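Local coordinates for protein transcriptional regulator (LacI family) (Clostridium acetobutylicum ATCC 824, PDB 3G85) that probably acts as a DNA-binding transcription factor of the LacI family that recognises a regulatory DNA region through a part of the protein absent from this construct, at residues L16-S19 / S20-V24; T54-L57 / H58-K61; R262-E265 / N266-I270; D242-I245 / E246-G250. All coordinates share one frame; numbering follows the deposited sequence.

Interaction 1 of 4, residues L16-S19 / S20-V24; sequences LYWS and SDISV
S19 and I22 close a type I beta turn at the C-terminal end of strand 13-19, in the parallel sheet of the periplasmic-binding-protein-like fold. The backbone bond of the turn runs from I22 N to S19 O, 3.2 Å long and fairly straight at 161° about the hydrogen.

A second, side-chain hydrogen bond lies beside it. The S19 hydroxyl is the donor, and S19 OG sits 2.6 Å from D21 OD1, reaching it from above the carboxylate plane. S19 holds its OG opposite the backbone N (chi1 -176°), which sends the hydroxyl to D21. The same D21 OD1 also accepts from N76 ND2, while S20 OG bonds T54 N.

The apolar part belongs to W18 and I22. I22 CD1 stands over the six-membered ring of W18, 3.9 Å from its centroid and only 11° off the normal, a CH-pi contact. The other branch, I22 CG2, lies on the same side of the ring plane, just beyond the rim, 3.3 Å from W18 CZ2. F30 of helix 27-40 meets W18 edge-to-face. A glycerol bound about 5 Å from the I22 side chain is consistent with a pocket here.

The carboxylate and the indole thus brace the turn separately: D21, with two donors on one oxygen, would be favoured in its charged form, while I22 ties the loop to the buried ring by dispersion.

Interaction 2 of 4, residues T54-L57 / H58-K61; sequences TDCL and HLEK
C56 meets L59, and L57 meets E60, through backbone bonds that set the shape of the segment. L59 N donates to C56 O over 3.1 Å with a bent angle of 151° at the hydrogen; E60 N donates to L57 O over 2.9 Å, somewhat straighter at 163°.

Water adds a third link. One molecule donates to C56 O at 2.8 Å and to E60 OE2 at 2.7 Å, so C56 O accepts from both the amide of L59 and the water. The E60 chain folds back at its second torsion (chi2 -67°), bringing the carboxylate round to the water.

Side-chain contacts are lighter. L59 CD1 touches C56 CB at 4.2 Å, a loose apolar contact. E60 CB lies 3.2 Å from L57 O. At the rim of the H58 imidazole, near its plane, D55 O comes to 3.3 Å from H58 CE1. H58 also meets the ring of Y80. Two residues anchor the turn from outside: S78, whose OG bonds D55 OD1, and D81, whose OD2 accepts from L57 N.

Bonds between residues three apart, closing one after the other, make this a short 3-10 turn. It lies at the surface of the periplasmic-binding-protein-like fold, in the connection from strand 46-52 to strand 71-74, which lie on either side of strand 13-19 in the parallel sheet; no regular alpha helix fills it.

Interaction 3 of 4, residues R262-E265 / N266-I270; sequences RDIE and NPTSI
The connection from helix 245-260 into strand 269-272, the outermost strand of the parallel sheet within this chain, makes a tight bend here around E265 and T268. It starts from a Schellman motif, with R262 as the first residue to leave the helix at positive phi, and the peptide bond before P267 is cis, consistent with the sharp change of direction toward the strand in this periplasmic-binding-protein-like fold.

E265 bonds through both its backbone and its side chain. Its carboxylate folds back on the next residue: N266 N donates to E265 OE2 at 2.7 Å, with an angle of 164° at the hydrogen, and E265 OE2 accepts with its anti lone pair, the one turned from its other oxygen. CG is opposite the backbone N and the chain then bends at chi2 (53°), which carries the carboxylate round to that amide. A water fastens the same oxygen again, donating to E265 OE2 at 2.7 Å and accepting from N266 ND2 at 2.8 Å. The other end of the N266 amide, OD1, bonds S105 OG, on the neighbouring strand 105-109, and S105 OG also pairs with T268 N.

On the inner side of the bend, I264 crosses T268 at about a right angle. I264 CD1 lies 4.1 Å from T268 CG2, the methyl beside the hydroxyl, while I264 also packs on L255 and L259 of the helix. The T268 hydroxyl closes the bend as donor: T268 OG1 meets E265 O at 2.9 Å, almost in line with the C=O bond, at 163°.

Interaction 4 of 4, residues D242-I245 / E246-G250; sequences DIPI and EEMAG
The start of helix 245-260, shortly after strand 239-242, is where P244 and M248 meet, with P244 at the N-cap position. P244 O accepts the first bond of the helix from M248 N, 3.0 Å long, and I245 O takes A249 N at 2.9 Å. Both have nearly the same straightness about the hydrogen, 164° and 163°.

M248 is a selenomethionine, and its chain lies back over the proline. CG is opposite its carbonyl carbon (chi1 -67°) and the chain runs on extended before bending at chi3, so the selenium reaches P244: M248 SE is 3.8 Å from P244 CD, and the two side chains pass each other at a slant. The CG2 branch of I243 touches the same atom, at 4.0 Å from M248 SE.

P244 is the centre of an inverse gamma turn, with I245 N bonding weakly back to I243 O at 2.8 Å. This passage carries the chain from the mixed-sheet subdomain to the parallel-sheet subdomain, one of the crossovers of the two-lobed periplasmic-binding-protein-like fold, and F272 of strand 269-272 packs on P244 and M248.

The polar ends turn elsewhere. E246 forms a salt bridge with R29 through OE2, and D242 OD2 pairs with both R228 and R29, arginine charges that would temper the repulsion between the two acids.

Overall arrangement
Interaction 4 is the buried one, its centre about 9 Å from the centre of the chain; interaction 1 is partly buried, and interactions 2 and 3 lie at the surface. Interactions 1, 2 and 3 belong to the parallel-sheet half, which interaction 4 enters from the mixed-sheet half. Interactions 1 and 2 touch, Y17 packing on E60, and both sit by strands 13-19 and 46-52. Interactions 3 and 4 lie at the two ends of helix 245-260; interaction 4 packs on the strand that interaction 3 leads into. The surface contacts each use a water and a carboxylate, whereas interaction 4 relies on helix bonds and selenium packing, and interaction 1 mixes an aromatic face with a serine-aspartate bond.

Interaction 1 of 4, residues L16-S19 / S20-V24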
# COMPACT_ATOMS: atom_id res chain seq x y z
N LEU A 16 13.11 3.51 10.90
CA LEU A 16 12.17 2.94 9.96
C LEU A 16 12.91 1.82 9.24
O LEU A 16 13.81 2.09 8.43
CB LEU A 16 11.69 3.98 8.96
CG LEU A 16 10.76 3.50 7.84
CD1 LEU A 16 9.42 2.99 8.42
CD2 LEU A 16 10.56 4.62 6.85
N TYR A 17 12.54 0.58 9.55
CA TYR A 17 13.12 -0.56 8.83
C TYR A 17 12.38 -0.78 7.50
O TYR A 17 11.18 -0.97 7.51
CB TYR A 17 13.05 -1.80 9.70
CG TYR A 17 14.12 -1.77 10.74
CD1 TYR A 17 15.41 -2.19 10.43
CD2 TYR A 17 13.87 -1.23 12.01
CE1 TYR A 17 16.43 -2.14 11.36
CE2 TYR A 17 14.89 -1.16 12.98
CZ TYR A 17 16.18 -1.61 12.63
OH TYR A 17 17.21 -1.56 13.54
N TRP A 18 13.15 -0.78 6.41
CA TRP A 18 12.63 -0.75 5.04
C TRP A 18 13.06 -1.99 4.26
O TRP A 18 14.21 -2.08 3.77
CB TRP A 18 13.14 0.51 4.31
CG TRP A 18 12.44 0.71 3.00
CD1 TRP A 18 12.88 0.36 1.75
CD2 TRP A 18 11.15 1.33 2.81
NE1 TRP A 18 11.93 0.71 0.80
CE2 TRP A 18 10.85 1.27 1.44
CE3 TRP A 18 10.19 1.87 3.70
CZ2 TRP A 18 9.67 1.82 0.91
CZ3 TRP A 18 8.99 2.37 3.16
CH2 TRP A 18 8.75 2.34 1.78
N SER A 19 12.16 -2.96 4.18
CA SER A 19 12.42 -4.23 3.47
C SER A 19 12.73 -4.02 1.97
O SER A 19 12.12 -3.18 1.28
CB SER A 19 11.21 -5.13 3.64
OG SER A 19 11.47 -6.38 3.05
N SER A 20 13.68 -4.80 1.45
CA SER A 20 14.05 -4.71 0.03
C SER A 20 12.92 -5.14 -0.93
O SER A 20 12.96 -4.85 -2.13
CB SER A 20 15.35 -5.52 -0.20
OG SER A 20 15.08 -6.90 -0.02
N ASP A 21 11.91 -5.85 -0.45
CA ASP A 21 10.82 -6.24 -1.37
C ASP A 21 9.86 -5.08 -1.71
O ASP A 21 9.09 -5.17 -2.67
CB ASP A 21 10.07 -7.50 -0.91
CG ASP A 21 9.39 -7.32 0.44
OD1 ASP A 21 9.66 -6.34 1.16
OD2 ASP A 21 8.55 -8.20 0.78
N ILE A 22 9.91 -4.00 -0.92
CA ILE A 22 9.02 -2.88 -1.11
C ILE A 22 9.47 -2.09 -2.35
O ILE A 22 10.67 -1.84 -2.54
CB ILE A 22 8.98 -1.93 0.10
CG1 ILE A 22 8.66 -2.71 1.41
CG2 ILE A 22 7.94 -0.83 -0.18
CD1 ILE A 22 9.00 -1.94 2.71
N SER A 23 8.50 -1.69 -3.17
CA SER A 23 8.76 -0.76 -4.25
C SER A 23 9.46 0.48 -3.69
O SER A 23 8.92 1.17 -2.82
CB SER A 23 7.43 -0.36 -4.89
OG SER A 23 7.65 0.64 -5.87
N VAL A 24 10.67 0.77 -4.19
CA VAL A 24 11.50 1.82 -3.58
C VAL A 24 10.86 3.19 -3.66
O VAL A 24 11.11 4.04 -2.81
CB VAL A 24 12.95 1.93 -4.17
CG1 VAL A 24 13.70 0.62 -3.97
CG2 VAL A 24 12.93 2.33 -5.64

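Interaction 2 of 4, residues T54-L57 / H58-K61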
# COMPACT_ATOMS: atom_id res chain seq x y z
N THR A 54 14.88 -8.53 2.43
CA THR A 54 13.69 -9.32 2.76
C THR A 54 14.06 -10.52 3.65
O THR A 54 15.04 -11.20 3.39
CB THR A 54 13.03 -9.86 1.47
OG1 THR A 54 12.66 -8.76 0.63
CG2 THR A 54 11.79 -10.69 1.80
N ASP A 55 13.28 -10.75 4.70
CA ASP A 55 13.50 -11.87 5.63
C ASP A 55 14.70 -11.74 6.56
O ASP A 55 15.04 -12.70 7.29
CB ASP A 55 13.52 -13.22 4.89
CG ASP A 55 12.16 -13.62 4.34
OD1 ASP A 55 11.10 -13.17 4.87
OD2 ASP A 55 12.12 -14.38 3.36
N CYS A 56 15.36 -10.58 6.57
CA CYS A 56 16.54 -10.43 7.40
C CYS A 56 16.35 -9.48 8.59
O CYS A 56 17.33 -9.08 9.21
CB CYS A 56 17.73 -10.00 6.56
SG CYS A 56 18.17 -11.20 5.28
N LEU A 57 15.11 -9.16 8.93
CA LEU A 57 14.89 -8.19 10.00
C LEU A 57 15.52 -8.72 11.28
O LEU A 57 16.19 -7.98 12.00
CB LEU A 57 13.41 -7.90 10.23
CG LEU A 57 13.13 -6.86 11.34
CD1 LEU A 57 13.77 -5.53 11.04
CD2 LEU A 57 11.61 -6.71 11.57
N HIS A 58 15.34 -10.01 11.52
CA HIS A 58 15.86 -10.67 12.72
C HIS A 58 17.37 -10.48 12.98
O HIS A 58 17.79 -10.52 14.12
CB HIS A 58 15.45 -12.15 12.75
CG HIS A 58 16.18 -13.01 11.77
ND1 HIS A 58 15.75 -13.18 10.46
CD2 HIS A 58 17.31 -13.75 11.90
CE1 HIS A 58 16.58 -14.01 9.84
NE2 HIS A 58 17.54 -14.36 10.69
N LEU A 59 18.16 -10.21 11.93
CA LEU A 59 19.61 -10.01 12.04
C LEU A 59 20.01 -8.58 12.38
O LEU A 59 21.20 -8.30 12.57
CB LEU A 59 20.29 -10.39 10.70
CG LEU A 59 20.03 -11.81 10.18
CD1 LEU A 59 20.63 -11.99 8.79
CD2 LEU A 59 20.60 -12.83 11.15
N GLU A 60 19.04 -7.66 12.39
CA GLU A 60 19.32 -6.25 12.57
C GLU A 60 19.66 -5.94 14.02
O GLU A 60 18.88 -6.22 14.92
CB GLU A 60 18.13 -5.41 12.13
CG GLU A 60 17.96 -5.36 10.59
CD GLU A 60 19.11 -4.61 9.91
OE1 GLU A 60 19.62 -3.64 10.50
OE2 GLU A 60 19.51 -5.01 8.80
N LYS A 61 20.82 -5.32 14.21
CA LYS A 61 21.31 -5.00 15.54
C LYS A 61 20.55 -3.87 16.26
O LYS A 61 20.47 -3.87 17.48
CB LYS A 61 22.83 -4.80 15.52
CG LYS A 61 23.57 -6.17 15.61
CD LYS A 61 25.08 -6.00 15.72
CE LYS A 61 25.78 -7.35 15.95
NZ LYS A 61 25.71 -8.20 14.72
O HOH W 1 19.41 -7.58 8.15

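Interaction 3 of 4, residues R262-E265 / N266-I270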
# COMPACT_ATOMS: atom_id res chain seq x y z
N ARG A 262 4.96 5.88 28.18
CA ARG A 262 4.05 4.96 28.89
C ARG A 262 2.60 5.43 29.10
O ARG A 262 1.91 4.99 30.04
CB ARG A 262 4.66 4.54 30.25
CG ARG A 262 6.07 3.92 30.15
CD ARG A 262 6.00 2.45 29.80
NE ARG A 262 7.26 1.75 30.09
CZ ARG A 262 8.30 1.67 29.25
NH1 ARG A 262 8.26 2.25 28.05
NH2 ARG A 262 9.40 1.00 29.61
N ASP A 263 2.12 6.34 28.26
CA ASP A 263 0.70 6.66 28.26
C ASP A 263 -0.11 5.45 27.76
O ASP A 263 -1.18 5.13 28.29
CB ASP A 263 0.40 7.86 27.37
CG ASP A 263 1.21 9.09 27.75
OD1 ASP A 263 1.33 9.35 28.95
OD2 ASP A 263 1.73 9.78 26.84
N ILE A 264 0.38 4.83 26.68
CA ILE A 264 -0.36 3.74 26.07
C ILE A 264 0.43 2.43 26.14
O ILE A 264 1.62 2.43 26.42
CB ILE A 264 -0.80 4.06 24.60
CG1 ILE A 264 0.41 4.19 23.67
CG2 ILE A 264 -1.72 5.33 24.56
CD1 ILE A 264 -0.01 4.32 22.16
N GLU A 265 -0.25 1.36 25.80
CA GLU A 265 0.24 0.03 25.92
C GLU A 265 0.03 -0.74 24.60
O GLU A 265 -0.75 -0.34 23.71
CB GLU A 265 -0.49 -0.64 27.12
CG GLU A 265 -0.14 -2.03 27.48
CD GLU A 265 1.37 -2.24 27.69
OE1 GLU A 265 1.83 -2.21 28.84
OE2 GLU A 265 2.09 -2.45 26.69
N ASN A 266 0.74 -1.86 24.46
CA ASN A 266 0.63 -2.68 23.27
C ASN A 266 -0.37 -3.80 23.47
O ASN A 266 -0.39 -4.39 24.55
CB ASN A 266 2.00 -3.29 22.95
CG ASN A 266 3.03 -2.24 22.69
OD1 ASN A 266 2.91 -1.41 21.77
ND2 ASN A 266 4.07 -2.24 23.50
N PRO A 267 -1.20 -4.11 22.45
CA PRO A 267 -1.34 -3.48 21.13
C PRO A 267 -2.35 -2.32 21.08
O PRO A 267 -3.50 -2.47 21.50
CB PRO A 267 -1.83 -4.63 20.25
CG PRO A 267 -2.72 -5.44 21.19
CD PRO A 267 -2.12 -5.26 22.58
N THR A 268 -1.89 -1.18 20.61
CA THR A 268 -2.75 -0.10 20.18
C THR A 268 -2.79 -0.16 18.64
O THR A 268 -1.75 -0.26 17.99
CB THR A 268 -2.22 1.24 20.72
OG1 THR A 268 -2.49 1.30 22.14
CG2 THR A 268 -2.89 2.43 20.01
N SER A 269 -3.98 -0.12 18.06
CA SER A 269 -4.15 -0.41 16.65
C SER A 269 -4.98 0.73 16.06
O SER A 269 -6.16 0.86 16.37
CB SER A 269 -4.86 -1.76 16.45
OG SER A 269 -4.19 -2.76 17.21
N ILE A 270 -4.33 1.56 15.25
CA ILE A 270 -5.00 2.64 14.53
C ILE A 270 -5.34 2.15 13.13
O ILE A 270 -4.46 1.66 12.39
CB ILE A 270 -4.12 3.90 14.40
CG1 ILE A 270 -3.50 4.29 15.75
CG2 ILE A 270 -4.95 5.06 13.82
CD1 ILE A 270 -4.50 4.28 16.93
O HOH W 2 3.97 -4.07 25.64

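Interaction 4 of 4, residues D242-I245 / E246-G250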
# COMPACT_ATOMS: atom_id res chain seq x y z
N ASP A 242 -6.59 5.50 -2.14
CA ASP A 242 -5.23 5.83 -1.73
C ASP A 242 -4.89 5.21 -0.41
O ASP A 242 -5.72 5.17 0.51
CB ASP A 242 -5.05 7.36 -1.63
CG ASP A 242 -3.61 7.78 -1.45
OD1 ASP A 242 -2.73 7.27 -2.18
OD2 ASP A 242 -3.34 8.65 -0.58
N ILE A 243 -3.67 4.70 -0.32
CA ILE A 243 -3.13 4.31 0.99
C ILE A 243 -2.52 5.62 1.54
O ILE A 243 -1.56 6.09 0.99
CB ILE A 243 -2.03 3.29 0.87
CG1 ILE A 243 -2.49 2.05 0.12
CG2 ILE A 243 -1.58 2.86 2.27
CD1 ILE A 243 -1.40 0.97 0.01
N PRO A 244 -3.07 6.17 2.64
CA PRO A 244 -2.66 7.49 3.18
C PRO A 244 -1.34 7.42 3.96
O PRO A 244 -1.29 7.63 5.19
CB PRO A 244 -3.87 7.91 4.03
CG PRO A 244 -4.45 6.53 4.54
CD PRO A 244 -4.14 5.51 3.43
N ILE A 245 -0.27 7.13 3.23
CA ILE A 245 0.99 6.78 3.83
C ILE A 245 1.57 7.94 4.62
O ILE A 245 2.12 7.71 5.71
CB ILE A 245 2.00 6.28 2.78
CG1 ILE A 245 1.54 4.88 2.29
CG2 ILE A 245 3.41 6.20 3.38
CD1 ILE A 245 2.08 4.54 0.86
N GLU A 246 1.46 9.17 4.09
CA GLU A 246 2.01 10.32 4.84
C GLU A 246 1.41 10.43 6.25
O GLU A 246 2.18 10.50 7.22
CB GLU A 246 1.91 11.65 4.07
CG GLU A 246 2.67 11.61 2.73
CD GLU A 246 1.85 11.05 1.58
OE1 GLU A 246 0.74 10.52 1.80
OE2 GLU A 246 2.35 11.12 0.45
N GLU A 247 0.08 10.42 6.35
CA GLU A 247 -0.61 10.54 7.63
C GLU A 247 -0.33 9.34 8.52
O GLU A 247 -0.15 9.50 9.74
CB GLU A 247 -2.11 10.67 7.42
CG GLU A 247 -2.52 11.99 6.83
CD GLU A 247 -2.13 13.20 7.67
OE1 GLU A 247 -1.99 13.10 8.92
OE2 GLU A 247 -1.96 14.29 7.08
N MSE A 248 -0.29 8.15 7.92
CA MSE A 248 0.05 6.93 8.70
C MSE A 248 1.44 6.98 9.31
O MSE A 248 1.63 6.60 10.48
CB MSE A 248 -0.10 5.68 7.82
CG MSE A 248 -1.57 5.44 7.45
SE MSE A 248 -1.73 4.05 6.05
CE MSE A 248 -1.32 2.43 7.12
N ALA A 249 2.42 7.42 8.53
CA ALA A 249 3.79 7.55 9.01
C ALA A 249 3.88 8.56 10.18
O ALA A 249 4.56 8.28 11.18
CB ALA A 249 4.73 7.95 7.86
N GLY A 250 3.17 9.68 10.06
CA GLY A 250 3.11 10.66 11.15
C GLY A 250 2.50 10.01 12.39
O GLY A 250 3.00 10.21 13.51